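Local coordinates for protein endoglucanase (Cryptopygus antarcticus, PDB 5H4U) that hydrolyses internal beta-1,4-glucosidic linkages in carboxymethylcellulose, lichenan and barley beta-glucan, releasing mainly short cello-oligosaccharides from carboxymethylcellulose, at residues 21-26 and 134-139; 90-95 and 123-128; 108-113 and 201-206; 112-117 and 195-200. All coordinates share one frame; numbering follows the deposited sequence.

In the fold
The four contacts trace much of one beta barrel and one loop pair at its rim. Contact 1 carries Asp138, the inferred proton donor, whose side chain lies about 9 Å from that of Asp29, the inferred nucleophile. Contact 2 adjoins it, the centres 8 Å apart, through Asp138 N and Ala91 O, 2.8 Å from each other. On the other side, contact 3 is joined to contact 1 by Gly22 N and Met202 O, 2.9 Å apart, with centres 9 Å apart. Contact 4 continues contact 3 through the shared Thr112 and Asn113, and turns back to contact 1 through a salt bridge between Asp198 and Arg26.

Contact 1 (21-26 and 134-139); sequences SGVTTR and GNHFDL
In the double-psi beta barrel of this family 45 glucanase, Val23 to Arg26 pair in parallel with His136 to Leu139, which sets the strand near the start of the modelled chain beside the one carrying Asp138, the inferred proton donor. The two axes run 25° apart. Val23 N donates to Asn135 O at 3.0 Å, and Val23 O accepts from Phe137 N at 2.9 Å; farther along, Leu139 N is bonded to Thr25 O. Ahead of the first backbone bond, Asn135 ND2 donates to Ser21 O at 3.0 Å, the oxygen lying in the plane of the amide. On the face of the sheet that bears Val23 and Asp138, Val23 CG2 sits over the His136 imidazole, 3.9 Å from the ring centroid. NE2 of the same ring is bonded to Asn133 O. Beyond it, Thr25 and Asp138 stand next to each other with their tips on one side of the sheet, Thr25 OG1 2.6 Å from Asp138 OD1. On the opposite face, Leu139 CD1 meets Thr24 CB at 3.5 Å among buried carbons, and Thr24 OG1 is bonded to Pro200 O. The chemistry thus differs between the faces: Thr24, Phe137 and Leu139 are buried on one, while Thr25, His136 and Asp138 are partly exposed on the other, where a hydroxyl lies next to the inferred proton donor.

Contact 2 (90-95 and 123-128); sequences AAASIS and VQVTNT
Ala90 and Ala91 meet Val125 and Asn127 across a parallel pair of strands in the double-psi barrel, and a beta bulge interrupts their register: Ala90 faces Val125, Ala91 faces Asn127, and Thr126 is the extra residue. The strands are strongly twisted, their axes 62° apart. Ala90 N donates to Gln124 O at 2.9 Å, and Ala90 O accepts from Thr126 N at the same length. Past the bulge, Ala92 N donates to Asn127 O at 3.0 Å. On the buried face the side chains are small: Ala92 CB rests against both methyls of Val125, 3.9 Å from CG2, and Ala90 CB lies 4.1 Å from Val123 CG2. Moving outward, Asn127 OD1 is bonded to Ser34 N and Thr128 OG1 to Glu99, which ties Asn127 and Thr128 to neighbouring parts of the chain. Ala91 O is linked to the backbone of Asp138, so the site of the inferred proton donor borders the bulge, and the Asn127 side chain lies about 6 Å from that of Asp29, the inferred nucleophile. In Asn127, CG stands anti to the backbone N (chi1 -172°), and ND2 of its amide lies 3.7 Å from Ala91 CB.

Contact 3 (108-113 and 201-206); sequences EMTFTN and SMKFTQ
Met202 packs against Met109, Thr110 and Phe111 where two antiparallel barrel strands, 155° apart in direction, run side by side. Its CB lies against the carbonyl oxygen of Thr110 and, obliquely to the ring, 4.0 Å from Phe111 CD1. A chi1 of 55° places CG between the backbone N and the carbonyl carbon, 3.8 Å from Met109 CB. The chain then bends at chi2, SD keeping the same 3.8 Å from Met109 CB, and CE ends 4.2 Å from Met109 SD. Thr24 and Phe137 also touch this side chain, which makes it part of the barrel interior. An alanine in place of Met202 would probably cost Met109 CB and SD their contacts with CG, SD and CE and open a gap beside Phe137. On the other face of the sheet Lys203 runs alongside Thr110, its NZ 3.9 Å from Thr110 CB. The backbone pairs Glu108 with Thr205 and Thr110 with Lys203 through two hydrogen bonds each. Next along, Ser201 O accepts from Thr112 N, and Asn113 OD1 takes Ser201 N at 2.6 Å, the donor standing above the plane of that carbonyl. The contact therefore joins two chemistries: the two methionines meet through sulfur and carbon on the buried side, while a side-chain carbonyl prolongs the backbone ladder into the loop, where Asn113 provides an acceptor for the first N-H of segment 201-206.

Contact 4 (112-117 and 195-200); sequences TNTAIS and KNADNP
The flat Asn113 amide and the puckered Pro200 ring come together here with Thr114 beside them. Asn113 OD1 accepts from Ser201 N, and Pro200 CA, 3.3 Å from that OD1, is only a near neighbour. Over one face of the proline ring sits the Thr114 methyl, CG2, 3.7 Å from Pro200 CB, and at the CG corner of the ring Ile116 CD1 arrives at 3.9 Å; Phe111 and Phe194 touch this proline as well. The same Ile116 CD1 packs on Ala197 CB at 3.7 Å. Thr114 has two uses: with chi1 at 64°, OG1 turns back over its own chain and accepts from Ile116 N at 3.0 Å in a nearly straight bond of 170°, while CG2 is left to lie on the proline. An alanine here would probably leave Ile116 N without its acceptor and uncover that face of Pro200. Farther out, the side chains of Lys195 and Ile116 run antiparallel alongside one another, Lys195 CB 3.6 Å from Ile116 CG2, and the extended chain brings NZ to Ala115 O in a weak hydrogen bond of 3.4 Å. The neighbouring Asp198 is held by a salt bridge to Arg26. Thr114 to Ser117 form a type I beta turn, closed by Ser117 N on Thr114 O, and with the ST turn inside it they form the connection between strands 106-111 and 120-128, docked on the loop that leads into strand 201-207.

Contact 1 (21-26 and 134-139)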
# COMPACT_ATOMS: atom_id res chain seq x y z
N SER A 21 -18.30 -4.50 2.78
CA SER A 21 -18.23 -3.35 1.89
C SER A 21 -17.25 -2.35 2.47
O SER A 21 -17.06 -2.28 3.69
CB SER A 21 -19.61 -2.73 1.73
OG SER A 21 -20.43 -3.60 0.96
N GLY A 22 -16.62 -1.55 1.61
CA GLY A 22 -15.69 -0.59 2.16
C GLY A 22 -15.40 0.53 1.19
O GLY A 22 -15.84 0.53 0.03
N VAL A 23 -14.62 1.47 1.69
CA VAL A 23 -14.15 2.59 0.89
C VAL A 23 -12.63 2.51 0.79
O VAL A 23 -11.96 1.87 1.60
CB VAL A 23 -14.60 3.93 1.50
CG1 VAL A 23 -16.12 3.99 1.58
CG2 VAL A 23 -14.01 4.09 2.89
N THR A 24 -12.08 3.16 -0.24
CA THR A 24 -10.64 3.14 -0.46
C THR A 24 -10.11 4.57 -0.53
O THR A 24 -10.87 5.54 -0.60
CB THR A 24 -10.27 2.34 -1.72
OG1 THR A 24 -10.83 2.94 -2.90
CG2 THR A 24 -10.75 0.87 -1.60
N THR A 25 -8.79 4.71 -0.44
CA THR A 25 -8.10 5.97 -0.72
C THR A 25 -6.82 5.61 -1.46
O THR A 25 -6.55 4.44 -1.71
CB THR A 25 -7.81 6.76 0.58
OG1 THR A 25 -7.13 5.92 1.51
CG2 THR A 25 -9.09 7.30 1.22
N ARG A 26 -6.02 6.61 -1.82
CA ARG A 26 -4.72 6.34 -2.41
C ARG A 26 -3.63 7.10 -1.66
O ARG A 26 -3.83 8.24 -1.24
CB ARG A 26 -4.70 6.70 -3.90
CG ARG A 26 -5.09 8.09 -4.21
CD ARG A 26 -5.25 8.31 -5.68
NE ARG A 26 -5.45 9.72 -5.95
CZ ARG A 26 -6.63 10.32 -5.95
NH1 ARG A 26 -7.73 9.64 -5.68
NH2 ARG A 26 -6.70 11.63 -6.18
N GLY A 134 -15.62 1.82 10.24
CA GLY A 134 -16.06 0.98 9.15
C GLY A 134 -14.91 0.18 8.53
O GLY A 134 -14.04 -0.33 9.24
N ASN A 135 -14.93 0.07 7.20
CA ASN A 135 -13.86 -0.61 6.46
C ASN A 135 -13.20 0.32 5.46
O ASN A 135 -13.81 0.74 4.47
CB ASN A 135 -14.39 -1.86 5.77
CG ASN A 135 -15.04 -2.79 6.72
OD1 ASN A 135 -14.50 -3.04 7.80
ND2 ASN A 135 -16.17 -3.38 6.32
N HIS A 136 -11.92 0.59 5.68
CA HIS A 136 -11.19 1.59 4.92
C HIS A 136 -9.89 0.96 4.45
O HIS A 136 -9.12 0.45 5.27
CB HIS A 136 -10.89 2.79 5.82
CG HIS A 136 -12.11 3.50 6.31
ND1 HIS A 136 -12.46 4.77 5.92
CD2 HIS A 136 -13.08 3.09 7.18
CE1 HIS A 136 -13.58 5.13 6.53
NE2 HIS A 136 -13.98 4.12 7.30
N PHE A 137 -9.64 1.01 3.14
CA PHE A 137 -8.40 0.49 2.56
C PHE A 137 -7.71 1.64 1.85
O PHE A 137 -8.30 2.27 0.96
CB PHE A 137 -8.66 -0.66 1.58
CG PHE A 137 -8.82 -2.00 2.24
CD1 PHE A 137 -10.00 -2.33 2.90
CD2 PHE A 137 -7.83 -2.97 2.14
CE1 PHE A 137 -10.16 -3.57 3.47
CE2 PHE A 137 -7.98 -4.21 2.72
CZ PHE A 137 -9.14 -4.52 3.39
N ASP A 138 -6.47 1.92 2.23
CA ASP A 138 -5.68 2.98 1.62
C ASP A 138 -4.70 2.28 0.69
O ASP A 138 -3.73 1.68 1.15
CB ASP A 138 -4.96 3.84 2.66
CG ASP A 138 -5.86 4.19 3.86
OD1 ASP A 138 -7.06 4.52 3.66
OD2 ASP A 138 -5.36 4.16 5.02
N LEU A 139 -4.99 2.30 -0.60
CA LEU A 139 -4.13 1.63 -1.57
C LEU A 139 -2.80 2.35 -1.70
O LEU A 139 -2.75 3.57 -1.84
CB LEU A 139 -4.83 1.52 -2.93
CG LEU A 139 -6.07 0.63 -3.13
CD1 LEU A 139 -7.11 0.81 -2.07
CD2 LEU A 139 -6.70 0.86 -4.49

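Contact 2 (90-95 and 123-128)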
# COMPACT_ATOMS: atom_id res chain seq x y z
N ALA A 90 -1.66 -2.41 0.81
CA ALA A 90 -2.58 -1.41 1.31
C ALA A 90 -2.47 -1.27 2.82
O ALA A 90 -2.00 -2.17 3.53
CB ALA A 90 -4.02 -1.73 0.92
N ALA A 91 -2.88 -0.11 3.29
CA ALA A 91 -3.23 0.09 4.68
C ALA A 91 -4.70 -0.25 4.85
O ALA A 91 -5.50 -0.11 3.93
CB ALA A 91 -2.97 1.52 5.12
N ALA A 92 -5.05 -0.76 6.02
CA ALA A 92 -6.45 -1.07 6.23
C ALA A 92 -6.84 -0.73 7.66
O ALA A 92 -6.01 -0.70 8.57
CB ALA A 92 -6.78 -2.53 5.93
N SER A 93 -8.12 -0.48 7.81
CA SER A 93 -8.78 -0.14 9.06
C SER A 93 -10.09 -0.91 8.92
O SER A 93 -11.03 -0.42 8.29
CB SER A 93 -8.99 1.36 9.18
OG SER A 93 -9.42 1.71 10.47
N ILE A 94 -10.10 -2.14 9.41
CA ILE A 94 -11.22 -3.03 9.15
C ILE A 94 -12.08 -3.18 10.40
O ILE A 94 -11.81 -4.03 11.25
CB ILE A 94 -10.73 -4.41 8.68
CG1 ILE A 94 -9.99 -4.28 7.36
CG2 ILE A 94 -11.92 -5.35 8.46
CD1 ILE A 94 -9.36 -5.59 6.91
N SER A 95 -13.11 -2.34 10.50
CA SER A 95 -14.23 -2.49 11.44
C SER A 95 -13.79 -3.07 12.78
O SER A 95 -14.14 -4.19 13.15
CB SER A 95 -15.33 -3.35 10.81
N VAL A 123 -5.10 -7.15 -2.65
CA VAL A 123 -4.08 -6.42 -1.91
C VAL A 123 -3.66 -7.25 -0.71
O VAL A 123 -4.44 -8.03 -0.15
CB VAL A 123 -4.55 -5.01 -1.47
CG1 VAL A 123 -4.88 -4.18 -2.68
CG2 VAL A 123 -5.74 -5.09 -0.55
N GLN A 124 -2.40 -7.08 -0.33
CA GLN A 124 -1.92 -7.50 0.97
C GLN A 124 -1.80 -6.28 1.87
O GLN A 124 -1.24 -5.25 1.48
CB GLN A 124 -0.58 -8.22 0.88
CG GLN A 124 -0.18 -8.80 2.24
CD GLN A 124 1.17 -9.45 2.24
OE1 GLN A 124 2.00 -9.16 1.39
NE2 GLN A 124 1.41 -10.32 3.21
N VAL A 125 -2.33 -6.41 3.08
CA VAL A 125 -2.32 -5.33 4.05
C VAL A 125 -0.95 -5.33 4.72
O VAL A 125 -0.51 -6.35 5.26
CB VAL A 125 -3.46 -5.51 5.06
CG1 VAL A 125 -3.35 -4.49 6.20
CG2 VAL A 125 -4.81 -5.45 4.37
N THR A 126 -0.25 -4.19 4.65
CA THR A 126 1.04 -4.05 5.30
C THR A 126 1.06 -2.93 6.34
O THR A 126 2.09 -2.72 7.00
CB THR A 126 2.14 -3.82 4.25
OG1 THR A 126 1.95 -2.55 3.61
CG2 THR A 126 2.05 -4.90 3.21
N ASN A 127 -0.05 -2.22 6.53
CA ASN A 127 -0.03 -1.05 7.38
C ASN A 127 -1.42 -0.81 7.93
O ASN A 127 -2.42 -1.19 7.33
CB ASN A 127 0.42 0.19 6.59
CG ASN A 127 0.64 1.37 7.49
OD1 ASN A 127 1.49 1.34 8.38
ND2 ASN A 127 -0.16 2.41 7.30
N THR A 128 -1.47 -0.12 9.06
CA THR A 128 -2.74 0.30 9.63
C THR A 128 -2.91 1.78 9.42
O THR A 128 -2.02 2.57 9.76
CB THR A 128 -2.82 -0.03 11.12
OG1 THR A 128 -2.80 -1.45 11.29
CG2 THR A 128 -4.11 0.52 11.67

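Contact 3 (108-113 and 201-206)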
# COMPACT_ATOMS: atom_id res chain seq x y z
N GLU A 108 -9.31 -9.73 -1.50
CA GLU A 108 -9.66 -9.44 -2.88
C GLU A 108 -10.96 -8.66 -2.91
O GLU A 108 -11.93 -9.01 -2.23
CB GLU A 108 -9.75 -10.69 -3.74
CG GLU A 108 -11.14 -11.06 -4.10
CD GLU A 108 -11.20 -12.18 -5.12
OE1 GLU A 108 -12.14 -12.09 -5.94
OE2 GLU A 108 -10.33 -13.09 -5.15
N MET A 109 -10.95 -7.55 -3.63
CA MET A 109 -12.05 -6.61 -3.66
C MET A 109 -12.54 -6.42 -5.09
O MET A 109 -11.74 -6.43 -6.05
CB MET A 109 -11.64 -5.24 -3.01
CG MET A 109 -10.25 -4.63 -3.38
SD MET A 109 -9.71 -3.27 -2.22
CE MET A 109 -9.04 -2.06 -3.29
N THR A 110 -13.85 -6.30 -5.22
CA THR A 110 -14.50 -5.92 -6.46
C THR A 110 -14.90 -4.46 -6.32
O THR A 110 -15.66 -4.11 -5.40
CB THR A 110 -15.73 -6.77 -6.77
OG1 THR A 110 -15.35 -8.15 -6.78
CG2 THR A 110 -16.27 -6.41 -8.15
N PHE A 111 -14.37 -3.62 -7.19
CA PHE A 111 -14.73 -2.22 -7.14
C PHE A 111 -16.18 -2.05 -7.54
O PHE A 111 -16.70 -2.74 -8.42
CB PHE A 111 -13.79 -1.41 -8.01
CG PHE A 111 -12.42 -1.39 -7.47
CD1 PHE A 111 -12.15 -0.72 -6.30
CD2 PHE A 111 -11.42 -2.11 -8.08
CE1 PHE A 111 -10.91 -0.71 -5.78
CE2 PHE A 111 -10.18 -2.12 -7.56
CZ PHE A 111 -9.91 -1.41 -6.41
N THR A 112 -16.84 -1.13 -6.84
CA THR A 112 -18.29 -1.01 -6.90
C THR A 112 -18.79 0.28 -7.55
O THR A 112 -19.96 0.34 -7.92
CB THR A 112 -18.82 -1.16 -5.45
OG1 THR A 112 -18.91 -2.53 -5.13
CG2 THR A 112 -20.15 -0.55 -5.23
N ASN A 113 -17.95 1.27 -7.81
CA ASN A 113 -18.55 2.52 -8.25
C ASN A 113 -17.74 3.47 -9.13
O ASN A 113 -18.23 4.59 -9.36
CB ASN A 113 -19.04 3.35 -7.07
CG ASN A 113 -17.92 4.05 -6.35
OD1 ASN A 113 -16.81 3.54 -6.26
ND2 ASN A 113 -18.18 5.25 -5.90
N SER A 201 -15.31 2.81 -4.24
CA SER A 201 -15.88 1.92 -3.24
C SER A 201 -15.80 0.47 -3.72
O SER A 201 -15.63 0.19 -4.92
CB SER A 201 -17.31 2.31 -2.98
OG SER A 201 -17.33 3.65 -2.55
N MET A 202 -15.95 -0.47 -2.79
CA MET A 202 -15.82 -1.86 -3.21
C MET A 202 -16.56 -2.75 -2.23
O MET A 202 -16.99 -2.31 -1.16
CB MET A 202 -14.34 -2.25 -3.36
CG MET A 202 -13.43 -2.04 -2.13
SD MET A 202 -13.93 -3.09 -0.80
CE MET A 202 -12.84 -2.65 0.47
N LYS A 203 -16.69 -4.02 -2.61
CA LYS A 203 -16.95 -5.11 -1.70
C LYS A 203 -15.70 -5.99 -1.68
O LYS A 203 -14.97 -6.05 -2.66
CB LYS A 203 -18.20 -5.90 -2.11
CG LYS A 203 -18.22 -6.25 -3.58
CD LYS A 203 -19.43 -7.08 -4.02
CE LYS A 203 -19.56 -7.09 -5.57
NZ LYS A 203 -19.23 -8.42 -6.23
N PHE A 204 -15.43 -6.65 -0.55
CA PHE A 204 -14.17 -7.36 -0.39
C PHE A 204 -14.39 -8.65 0.38
O PHE A 204 -15.29 -8.76 1.21
CB PHE A 204 -13.11 -6.52 0.36
CG PHE A 204 -13.40 -6.29 1.82
CD1 PHE A 204 -14.29 -5.30 2.22
CD2 PHE A 204 -12.74 -7.02 2.81
CE1 PHE A 204 -14.56 -5.07 3.57
CE2 PHE A 204 -12.99 -6.78 4.17
CZ PHE A 204 -13.89 -5.81 4.55
N THR A 205 -13.47 -9.57 0.18
CA THR A 205 -13.46 -10.82 0.91
C THR A 205 -12.02 -11.21 1.19
O THR A 205 -11.13 -11.03 0.35
CB THR A 205 -14.15 -11.92 0.12
OG1 THR A 205 -15.42 -11.42 -0.34
CG2 THR A 205 -14.36 -13.19 0.98
N GLN A 206 -11.79 -11.71 2.40
CA GLN A 206 -10.46 -12.15 2.75
C GLN A 206 -10.14 -13.41 1.96
O GLN A 206 -11.03 -14.23 1.68
CB GLN A 206 -10.37 -12.38 4.26
CG GLN A 206 -9.12 -13.10 4.71
CD GLN A 206 -8.84 -12.92 6.20
OE1 GLN A 206 -7.73 -12.58 6.59
NE2 GLN A 206 -9.84 -13.13 7.03

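Contact 4 (112-117 and 195-200)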
# COMPACT_ATOMS: atom_id res chain seq x y z
N THR A 112 -16.84 -1.13 -6.84
CA THR A 112 -18.29 -1.01 -6.90
C THR A 112 -18.79 0.28 -7.55
O THR A 112 -19.96 0.34 -7.92
CB THR A 112 -18.82 -1.16 -5.45
OG1 THR A 112 -18.91 -2.53 -5.13
CG2 THR A 112 -20.15 -0.55 -5.23
N ASN A 113 -17.95 1.27 -7.81
CA ASN A 113 -18.55 2.52 -8.25
C ASN A 113 -17.74 3.47 -9.13
O ASN A 113 -18.23 4.59 -9.36
CB ASN A 113 -19.04 3.35 -7.07
CG ASN A 113 -17.92 4.05 -6.35
OD1 ASN A 113 -16.81 3.54 -6.26
ND2 ASN A 113 -18.18 5.25 -5.90
N THR A 114 -16.55 3.17 -9.62
CA THR A 114 -16.08 4.23 -10.51
C THR A 114 -15.99 3.76 -11.95
O THR A 114 -16.72 2.87 -12.38
CB THR A 114 -14.71 4.78 -10.11
OG1 THR A 114 -13.74 3.74 -10.24
CG2 THR A 114 -14.73 5.36 -8.68
N ALA A 115 -15.12 4.39 -12.72
CA ALA A 115 -14.84 3.84 -14.03
C ALA A 115 -14.22 2.45 -13.94
O ALA A 115 -14.19 1.74 -14.94
CB ALA A 115 -13.94 4.79 -14.81
N ILE A 116 -13.70 2.06 -12.77
CA ILE A 116 -13.13 0.72 -12.58
C ILE A 116 -14.12 -0.21 -11.88
O ILE A 116 -13.71 -1.25 -11.34
CB ILE A 116 -11.78 0.77 -11.85
CG1 ILE A 116 -11.95 1.25 -10.41
CG2 ILE A 116 -10.84 1.69 -12.56
CD1 ILE A 116 -10.68 1.26 -9.61
N SER A 117 -15.40 0.16 -11.84
CA SER A 117 -16.45 -0.70 -11.29
C SER A 117 -16.47 -2.06 -11.97
O SER A 117 -16.42 -2.15 -13.20
CB SER A 117 -17.81 -0.02 -11.46
OG SER A 117 -18.82 -0.74 -10.77
N LYS A 195 -7.31 3.73 -13.79
CA LYS A 195 -8.12 4.74 -14.48
C LYS A 195 -8.26 6.03 -13.70
O LYS A 195 -9.22 6.77 -13.91
CB LYS A 195 -9.51 4.20 -14.83
CG LYS A 195 -9.50 3.34 -16.05
CD LYS A 195 -10.85 2.74 -16.35
CE LYS A 195 -10.70 1.54 -17.24
NZ LYS A 195 -12.00 0.91 -17.47
N ASN A 196 -7.30 6.32 -12.83
CA ASN A 196 -7.35 7.47 -11.93
C ASN A 196 -8.69 7.59 -11.22
O ASN A 196 -9.13 8.69 -10.86
CB ASN A 196 -7.01 8.74 -12.71
CG ASN A 196 -6.71 9.91 -11.82
OD1 ASN A 196 -6.31 9.75 -10.66
ND2 ASN A 196 -6.88 11.11 -12.37
N ALA A 197 -9.30 6.45 -10.91
CA ALA A 197 -10.51 6.40 -10.11
C ALA A 197 -10.31 7.15 -8.82
O ALA A 197 -9.24 7.08 -8.21
CB ALA A 197 -10.89 4.95 -9.81
N ASP A 198 -11.33 7.89 -8.41
CA ASP A 198 -11.27 8.72 -7.21
C ASP A 198 -12.03 8.02 -6.09
O ASP A 198 -13.26 8.01 -6.08
CB ASP A 198 -11.85 10.10 -7.52
CG ASP A 198 -11.49 11.12 -6.49
OD1 ASP A 198 -10.58 10.87 -5.66
OD2 ASP A 198 -12.12 12.20 -6.52
N ASN A 199 -11.30 7.46 -5.12
CA ASN A 199 -11.89 6.77 -3.98
C ASN A 199 -12.95 5.77 -4.42
O ASN A 199 -14.13 5.93 -4.10
CB ASN A 199 -12.52 7.75 -2.99
CG ASN A 199 -11.56 8.72 -2.41
OD1 ASN A 199 -10.35 8.53 -2.47
ND2 ASN A 199 -12.09 9.76 -1.78
N PRO A 200 -12.57 4.75 -5.19
CA PRO A 200 -13.59 3.77 -5.59
C PRO A 200 -14.00 3.00 -4.36
O PRO A 200 -13.19 2.66 -3.51
CB PRO A 200 -12.85 2.90 -6.61
CG PRO A 200 -11.42 3.02 -6.24
CD PRO A 200 -11.27 4.44 -5.78